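Side-chain contacts in protein (thiaminase I) (Bacillus subtilis, PDB 3THI), which probably cleaves thiamin by transferring its pyrimidine part to a nucleophile such as an organic base: residues 37-41 against 42-46; 140-143 against 144-147; 173-176 against 177-181. One frame throughout, in Å; residues are numbered along the deposited sequence.

Contact 1: residues 37-41 against 42-46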
loop_
_atom_site.group_PDB
_atom_site.type_symbol
_atom_site.label_atom_id
_atom_site.label_comp_id
_atom_site.label_asym_id
_atom_site.label_seq_id
_atom_site.Cartn_x
_atom_site.Cartn_y
_atom_site.Cartn_z
ATOM N N THR A 37 3.723 -12.138 16.109
ATOM C CA THR A 37 2.292 -12.316 16.263
ATOM C C THR A 37 1.579 -11.896 14.991
ATOM O O THR A 37 2.141 -11.196 14.160
ATOM C CB THR A 37 1.792 -11.440 17.419
ATOM O OG1 THR A 37 2.681 -11.592 18.537
ATOM C CG2 THR A 37 0.384 -11.840 17.839
ATOM N N ASP A 38 0.365 -12.388 14.810
ATOM C CA ASP A 38 -0.428 -12.026 13.657
ATOM C C ASP A 38 -1.331 -10.898 14.119
ATOM O O ASP A 38 -2.168 -11.086 14.994
ATOM C CB ASP A 38 -1.280 -13.209 13.199
ATOM C CG ASP A 38 -0.765 -13.841 11.926
ATOM O OD1 ASP A 38 0.437 -14.190 11.871
ATOM O OD2 ASP A 38 -1.571 -13.997 10.981
ATOM N N TRP A 39 -1.120 -9.708 13.579
ATOM C CA TRP A 39 -1.937 -8.576 13.951
ATOM C C TRP A 39 -2.220 -7.740 12.720
ATOM O O TRP A 39 -1.308 -7.403 11.962
ATOM C CB TRP A 39 -1.246 -7.739 15.020
ATOM C CG TRP A 39 -2.038 -6.509 15.390
ATOM C CD1 TRP A 39 -3.130 -6.447 16.213
ATOM C CD2 TRP A 39 -1.807 -5.170 14.928
ATOM N NE1 TRP A 39 -3.591 -5.152 16.291
ATOM C CE2 TRP A 39 -2.796 -4.352 15.514
ATOM C CE3 TRP A 39 -0.858 -4.587 14.077
ATOM C CZ2 TRP A 39 -2.862 -2.979 15.276
ATOM C CZ3 TRP A 39 -0.928 -3.220 13.841
ATOM C CH2 TRP A 39 -1.925 -2.432 14.441
ATOM N N ASP A 40 -3.490 -7.403 12.532
ATOM C CA ASP A 40 -3.927 -6.614 11.384
ATOM C C ASP A 40 -4.605 -5.312 11.831
ATOM O O ASP A 40 -5.646 -5.339 12.493
ATOM C CB ASP A 40 -4.875 -7.476 10.536
ATOM C CG ASP A 40 -5.457 -6.739 9.340
ATOM O OD1 ASP A 40 -4.898 -5.716 8.881
ATOM O OD2 ASP A 40 -6.496 -7.207 8.849
ATOM N N SER A 41 -4.011 -4.177 11.462
ATOM C CA SER A 41 -4.557 -2.871 11.825
ATOM C C SER A 41 -5.937 -2.628 11.203
ATOM O O SER A 41 -6.751 -1.866 11.739
ATOM C CB SER A 41 -3.585 -1.767 11.412
ATOM O OG SER A 41 -3.421 -1.733 10.007
ATOM N N TYR A 42 -6.208 -3.309 10.096
ATOM C CA TYR A 42 -7.483 -3.184 9.401
ATOM C C TYR A 42 -8.668 -3.792 10.129
ATOM O O TYR A 42 -9.809 -3.444 9.851
ATOM C CB TYR A 42 -7.387 -3.799 8.015
ATOM C CG TYR A 42 -6.872 -2.854 6.972
ATOM C CD1 TYR A 42 -7.748 -2.010 6.291
ATOM C CD2 TYR A 42 -5.518 -2.794 6.662
ATOM C CE1 TYR A 42 -7.290 -1.125 5.328
ATOM C CE2 TYR A 42 -5.046 -1.914 5.697
ATOM C CZ TYR A 42 -5.944 -1.081 5.035
ATOM O OH TYR A 42 -5.508 -0.190 4.088
ATOM N N SER A 43 -8.402 -4.709 11.049
ATOM C CA SER A 43 -9.476 -5.355 11.790
ATOM C C SER A 43 -9.191 -5.480 13.284
ATOM O O SER A 43 -9.882 -6.215 13.988
ATOM C CB SER A 43 -9.758 -6.737 11.203
ATOM O OG SER A 43 -8.615 -7.570 11.288
ATOM N N ALA A 44 -8.177 -4.768 13.772
ATOM C CA ALA A 44 -7.838 -4.825 15.191
ATOM C C ALA A 44 -7.009 -3.655 15.708
ATOM O O ALA A 44 -6.199 -3.065 14.989
ATOM C CB ALA A 44 -7.126 -6.134 15.514
ATOM N N ASP A 45 -7.244 -3.315 16.967
ATOM C CA ASP A 45 -6.481 -2.266 17.612
ATOM C C ASP A 45 -5.276 -2.965 18.259
ATOM O O ASP A 45 -5.263 -4.191 18.421
ATOM C CB ASP A 45 -7.332 -1.544 18.654
ATOM C CG ASP A 45 -8.406 -0.667 18.029
ATOM O OD1 ASP A 45 -8.233 -0.178 16.880
ATOM O OD2 ASP A 45 -9.428 -0.449 18.712
ATOM N N PRO A 46 -4.224 -2.203 18.587
ATOM C CA PRO A 46 -3.036 -2.801 19.199
ATOM C C PRO A 46 -3.288 -3.465 20.547
ATOM O O PRO A 46 -3.838 -2.836 21.453
ATOM C CB PRO A 46 -2.114 -1.597 19.374
ATOM C CG PRO A 46 -2.520 -0.697 18.249
ATOM C CD PRO A 46 -4.017 -0.770 18.343
#
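W39 and D40 both turn CG anti to the backbone N (chi1 177° in each), which carries the indole towards D45 and P46 and the carboxylate towards Y42 and S43. D40 does most of the polar work. Its OD1 accepts the backbone N-H of Y42, OD1 to N 3.0 Å. The N-H comes from above the carboxylate plane. OD1 also lies at the edge of the Y42 ring, in the ring plane, with the carboxylate turned 41° from the ring. The other oxygen, OD2, takes the hydroxyl of S43 at 3.3 Å from OG, and OD2 is also hydrogen-bonded to Y10 OH. Two successive residues are thus held by one carboxylate, which limits its rotation.

The backbone O of D40 accepts from S43 N at 3.2 Å. Further on, W39 NE1 gives its hydrogen to D45 O at 2.9 Å. This bond meets the carbonyl from above its plane, and the oxygen sits slightly out of the indole plane. Alongside, W39 CZ2 packs on CG of P46 at 3.8 Å, and W39 CD1 touches CB of A44 at 4.1 Å. F53 also meets the indole, and Y42 OH is hydrogen-bonded to D56 OD2.

The D40 OD1 to Y42 N bond closes an Asx turn. It is combined with a type I beta turn from D40 to S43, and both lie in the loop between strands 33-36 and 52-56 of this periplasmic-binding-protein-like fold.

Contact 2: residues 140-143 against 144-147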
loop_
_atom_site.group_PDB
_atom_site.type_symbol
_atom_site.label_atom_id
_atom_site.label_comp_id
_atom_site.label_asym_id
_atom_site.label_seq_id
_atom_site.Cartn_x
_atom_site.Cartn_y
_atom_site.Cartn_z
ATOM N N PRO A 140 -11.315 -14.818 -15.411
ATOM C CA PRO A 140 -10.892 -13.439 -15.662
ATOM C C PRO A 140 -11.350 -12.924 -17.022
ATOM O O PRO A 140 -11.968 -13.654 -17.786
ATOM C CB PRO A 140 -9.374 -13.560 -15.621
ATOM C CG PRO A 140 -9.159 -14.862 -16.325
ATOM C CD PRO A 140 -10.213 -15.756 -15.705
ATOM N N PRO A 141 -11.088 -11.636 -17.315
ATOM C CA PRO A 141 -11.462 -11.024 -18.592
ATOM C C PRO A 141 -10.841 -11.791 -19.755
ATOM O O PRO A 141 -9.889 -12.558 -19.569
ATOM C CB PRO A 141 -10.850 -9.624 -18.478
ATOM C CG PRO A 141 -11.023 -9.314 -17.051
ATOM C CD PRO A 141 -10.633 -10.604 -16.362
ATOM N N PRO A 142 -11.389 -11.625 -20.968
ATOM C CA PRO A 142 -10.807 -12.341 -22.099
ATOM C C PRO A 142 -9.394 -11.833 -22.341
ATOM O O PRO A 142 -9.018 -10.743 -21.894
ATOM C CB PRO A 142 -11.724 -11.947 -23.267
ATOM C CG PRO A 142 -13.026 -11.671 -22.609
ATOM C CD PRO A 142 -12.595 -10.887 -21.389
ATOM N N GLN A 143 -8.624 -12.635 -23.060
ATOM C CA GLN A 143 -7.258 -12.305 -23.414
ATOM C C GLN A 143 -7.179 -10.912 -24.048
ATOM O O GLN A 143 -7.976 -10.580 -24.925
ATOM C CB GLN A 143 -6.747 -13.365 -24.392
ATOM C CG GLN A 143 -5.365 -13.108 -24.943
ATOM C CD GLN A 143 -4.649 -14.391 -25.250
ATOM O OE1 GLN A 143 -4.142 -15.056 -24.344
ATOM N NE2 GLN A 143 -4.630 -14.771 -26.519
ATOM N N ASN A 144 -6.248 -10.094 -23.559
ATOM C CA ASN A 144 -6.030 -8.735 -24.065
ATOM C C ASN A 144 -7.285 -7.842 -24.180
ATOM O O ASN A 144 -7.360 -6.961 -25.032
ATOM C CB ASN A 144 -5.291 -8.800 -25.411
ATOM C CG ASN A 144 -4.564 -7.515 -25.735
ATOM O OD1 ASN A 144 -4.153 -6.780 -24.837
ATOM N ND2 ASN A 144 -4.386 -7.240 -27.022
ATOM N N LYS A 145 -8.261 -8.058 -23.305
ATOM C CA LYS A 145 -9.488 -7.267 -23.328
ATOM C C LYS A 145 -9.891 -6.761 -21.955
ATOM O O LYS A 145 -10.015 -7.533 -21.006
ATOM C CB LYS A 145 -10.649 -8.080 -23.918
ATOM C CG LYS A 145 -10.668 -8.156 -25.428
ATOM C CD LYS A 145 -11.776 -9.087 -25.912
ATOM C CE LYS A 145 -13.165 -8.647 -25.451
ATOM N NZ LYS A 145 -14.199 -9.712 -25.698
ATOM N N GLY A 146 -10.055 -5.450 -21.848
ATOM C CA GLY A 146 -10.488 -4.857 -20.603
ATOM C C GLY A 146 -9.460 -4.556 -19.540
ATOM O O GLY A 146 -8.248 -4.713 -19.729
ATOM N N LEU A 147 -9.985 -4.095 -18.410
ATOM C CA LEU A 147 -9.199 -3.736 -17.247
ATOM C C LEU A 147 -9.269 -4.772 -16.145
ATOM O O LEU A 147 -10.338 -5.292 -15.833
ATOM C CB LEU A 147 -9.692 -2.403 -16.671
ATOM C CG LEU A 147 -9.078 -1.991 -15.325
ATOM C CD1 LEU A 147 -7.608 -1.642 -15.511
ATOM C CD2 LEU A 147 -9.845 -0.826 -14.728
#
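A type II beta turn runs from P142 to K145, in the loop that leads into strand 147-149 within the thiaminase-1 family region. Its closing bond goes from K145 N to P142 O, 3.1 Å long and moderately bent (143° at the hydrogen). The N-H arrives above the carbonyl plane of P142. The third position, N144, has a left-handed backbone (phi 50°), as the second half of a type II turn requires.

The side chains of the two end residues meet across the turn. K145 lays its aliphatic chain obliquely against the ring of P142, K145 CD to P142 CB 3.9 Å. The chain bends at chi3 (59°), and this brings the ammonium end back to the ring, with NZ 3.8 Å from P142 CG. The contact is apolar on the proline side.

G146 follows the turn. At its backbone angles a side chain would collide with the carbonyl O of K145, which explains a glycine here. Both arms are held from outside: P142 and N144 make backbone bonds to G225 and G223, and G146 bonds to R226 and A227. P141 O is hydrogen-bonded to S224 OG, and L147 packs on L195 and M198 of helix 186-199. Beside the turn, the ring of P141 turns its CB to the backbone O of K145, at 3.4 Å.

Contact 3: residues 173-176 against 177-181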
loop_
_atom_site.group_PDB
_atom_site.type_symbol
_atom_site.label_atom_id
_atom_site.label_comp_id
_atom_site.label_asym_id
_atom_site.label_seq_id
_atom_site.Cartn_x
_atom_site.Cartn_y
_atom_site.Cartn_z
ATOM N N THR A 173 -5.522 16.354 2.191
ATOM C CA THR A 173 -6.093 16.400 3.527
ATOM C C THR A 173 -5.820 15.074 4.225
ATOM O O THR A 173 -5.719 14.033 3.572
ATOM C CB THR A 173 -7.616 16.656 3.528
ATOM O OG1 THR A 173 -8.092 16.591 4.874
ATOM C CG2 THR A 173 -8.365 15.631 2.707
ATOM N N GLU A 174 -5.619 15.124 5.537
ATOM C CA GLU A 174 -5.402 13.909 6.302
ATOM C C GLU A 174 -6.744 13.397 6.803
ATOM O O GLU A 174 -6.809 12.435 7.571
ATOM C CB GLU A 174 -4.464 14.162 7.480
ATOM C CG GLU A 174 -3.065 14.543 7.052
ATOM C CD GLU A 174 -2.049 14.422 8.161
ATOM O OE1 GLU A 174 -2.452 14.426 9.337
ATOM O OE2 GLU A 174 -0.842 14.331 7.852
ATOM N N TYR A 175 -7.810 14.063 6.367
ATOM C CA TYR A 175 -9.170 13.716 6.740
ATOM C C TYR A 175 -9.413 13.617 8.236
ATOM O O TYR A 175 -10.064 12.669 8.683
ATOM C CB TYR A 175 -9.590 12.408 6.080
ATOM C CG TYR A 175 -9.879 12.520 4.603
ATOM C CD1 TYR A 175 -10.995 13.225 4.137
ATOM C CD2 TYR A 175 -9.069 11.872 3.670
ATOM C CE1 TYR A 175 -11.296 13.268 2.778
ATOM C CE2 TYR A 175 -9.363 11.908 2.315
ATOM C CZ TYR A 175 -10.472 12.599 1.877
ATOM O OH TYR A 175 -10.760 12.589 0.537
ATOM N N ASP A 176 -8.874 14.568 9.011
ATOM C CA ASP A 176 -9.082 14.600 10.466
ATOM C C ASP A 176 -10.580 14.524 10.638
ATOM O O ASP A 176 -11.102 13.836 11.520
ATOM C CB ASP A 176 -8.555 15.903 11.082
ATOM C CG ASP A 176 -7.064 15.853 11.376
ATOM O OD1 ASP A 176 -6.529 14.730 11.528
ATOM O OD2 ASP A 176 -6.425 16.928 11.452
ATOM N N LEU A 177 -11.257 15.235 9.746
ATOM C CA LEU A 177 -12.700 15.237 9.684
ATOM C C LEU A 177 -12.981 14.463 8.396
ATOM O O LEU A 177 -12.478 14.820 7.328
ATOM C CB LEU A 177 -13.226 16.666 9.565
ATOM C CG LEU A 177 -14.738 16.812 9.699
ATOM C CD1 LEU A 177 -15.163 16.385 11.105
ATOM C CD2 LEU A 177 -15.136 18.263 9.425
ATOM N N LEU A 178 -13.665 13.333 8.514
ATOM C CA LEU A 178 -14.006 12.541 7.337
ATOM C C LEU A 178 -15.238 13.139 6.647
ATOM O O LEU A 178 -16.121 13.688 7.305
ATOM C CB LEU A 178 -14.200 11.079 7.731
ATOM C CG LEU A 178 -12.834 10.445 8.026
ATOM C CD1 LEU A 178 -12.968 9.331 9.042
ATOM C CD2 LEU A 178 -12.188 9.954 6.727
ATOM N N PRO A 179 -15.310 13.039 5.307
ATOM C CA PRO A 179 -16.428 13.590 4.534
ATOM C C PRO A 179 -17.790 12.928 4.710
ATOM O O PRO A 179 -17.891 11.769 5.137
ATOM C CB PRO A 179 -15.930 13.472 3.092
ATOM C CG PRO A 179 -15.196 12.189 3.122
ATOM C CD PRO A 179 -14.424 12.237 4.441
ATOM N N PRO A 180 -18.864 13.683 4.429
ATOM C CA PRO A 180 -20.217 13.142 4.561
ATOM C C PRO A 180 -20.428 12.030 3.536
ATOM O O PRO A 180 -19.809 12.032 2.463
ATOM C CB PRO A 180 -21.098 14.351 4.254
ATOM C CG PRO A 180 -20.242 15.521 4.686
ATOM C CD PRO A 180 -18.907 15.127 4.122
ATOM N N LEU A 181 -21.221 11.035 3.916
ATOM C CA LEU A 181 -21.538 9.919 3.028
ATOM C C LEU A 181 -22.829 10.246 2.274
ATOM O O LEU A 181 -23.386 9.401 1.558
ATOM C CB LEU A 181 -21.728 8.641 3.842
ATOM C CG LEU A 181 -20.444 8.001 4.349
ATOM C CD1 LEU A 181 -20.776 6.849 5.216
ATOM C CD2 LEU A 181 -19.609 7.541 3.188
#
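Y175 meets L178 with its first side-chain atom: CB touches L178 CD2 at 3.6 Å. The two side chains cross at about a right angle. Next along, CG is still near the same methyl. The ring then passes the following proline. CD1 packs on P179 CD at 3.6 Å, and CE1 on that same carbon at 3.7 Å. The backbone O of L177 lies at the ring's edge, in the ring plane, 3.9 Å from CD1. At the tip, OH is hydrogen-bonded to the backbone O of L162 in helix 154-169, so the ring spans from the loop to that helix.

One face of the ring is covered by T173, whose CG2 sits 3.6 Å above the ring centre. The same threonine makes an ST turn: OG1 accepts from Y175 N at 2.9 Å (156° at the hydrogen). T173 thus grips Y175 twice, by backbone and by face. The turn lies in the loop between helices 154-169 and 186-199. An alanine in place of Y175 is likely to leave L162 O without its phenol partner and to open a gap between T173 CG2 and P179. L178 places CG anti to its carbonyl carbon (chi1 -73°), and that CG rests 3.6 Å from Y175 O. L178 also packs on W349 and L342. D176 points its carboxylate elsewhere, with OD1 in a salt bridge to R93.

From the N terminus the three contacts come in series; none nests in or crosses another. Contact 1 folds the loop after strand 33-36 back towards strand 52-56, and its residues also touch helix 60-65 and R347. Contact 2 turns the chain between helix 124-131 and strand 147-149, beside residues 223-227. Contact 3 shapes the loop between helices 154-169 and 186-199, and reaches helix 346-353 through W349. Contacts 1 and 3 therefore both meet that late helix, though their nearest atoms stay about 12 Å apart. Contact 2 is more distant, its centre about 35 Å from the centre of either other contact.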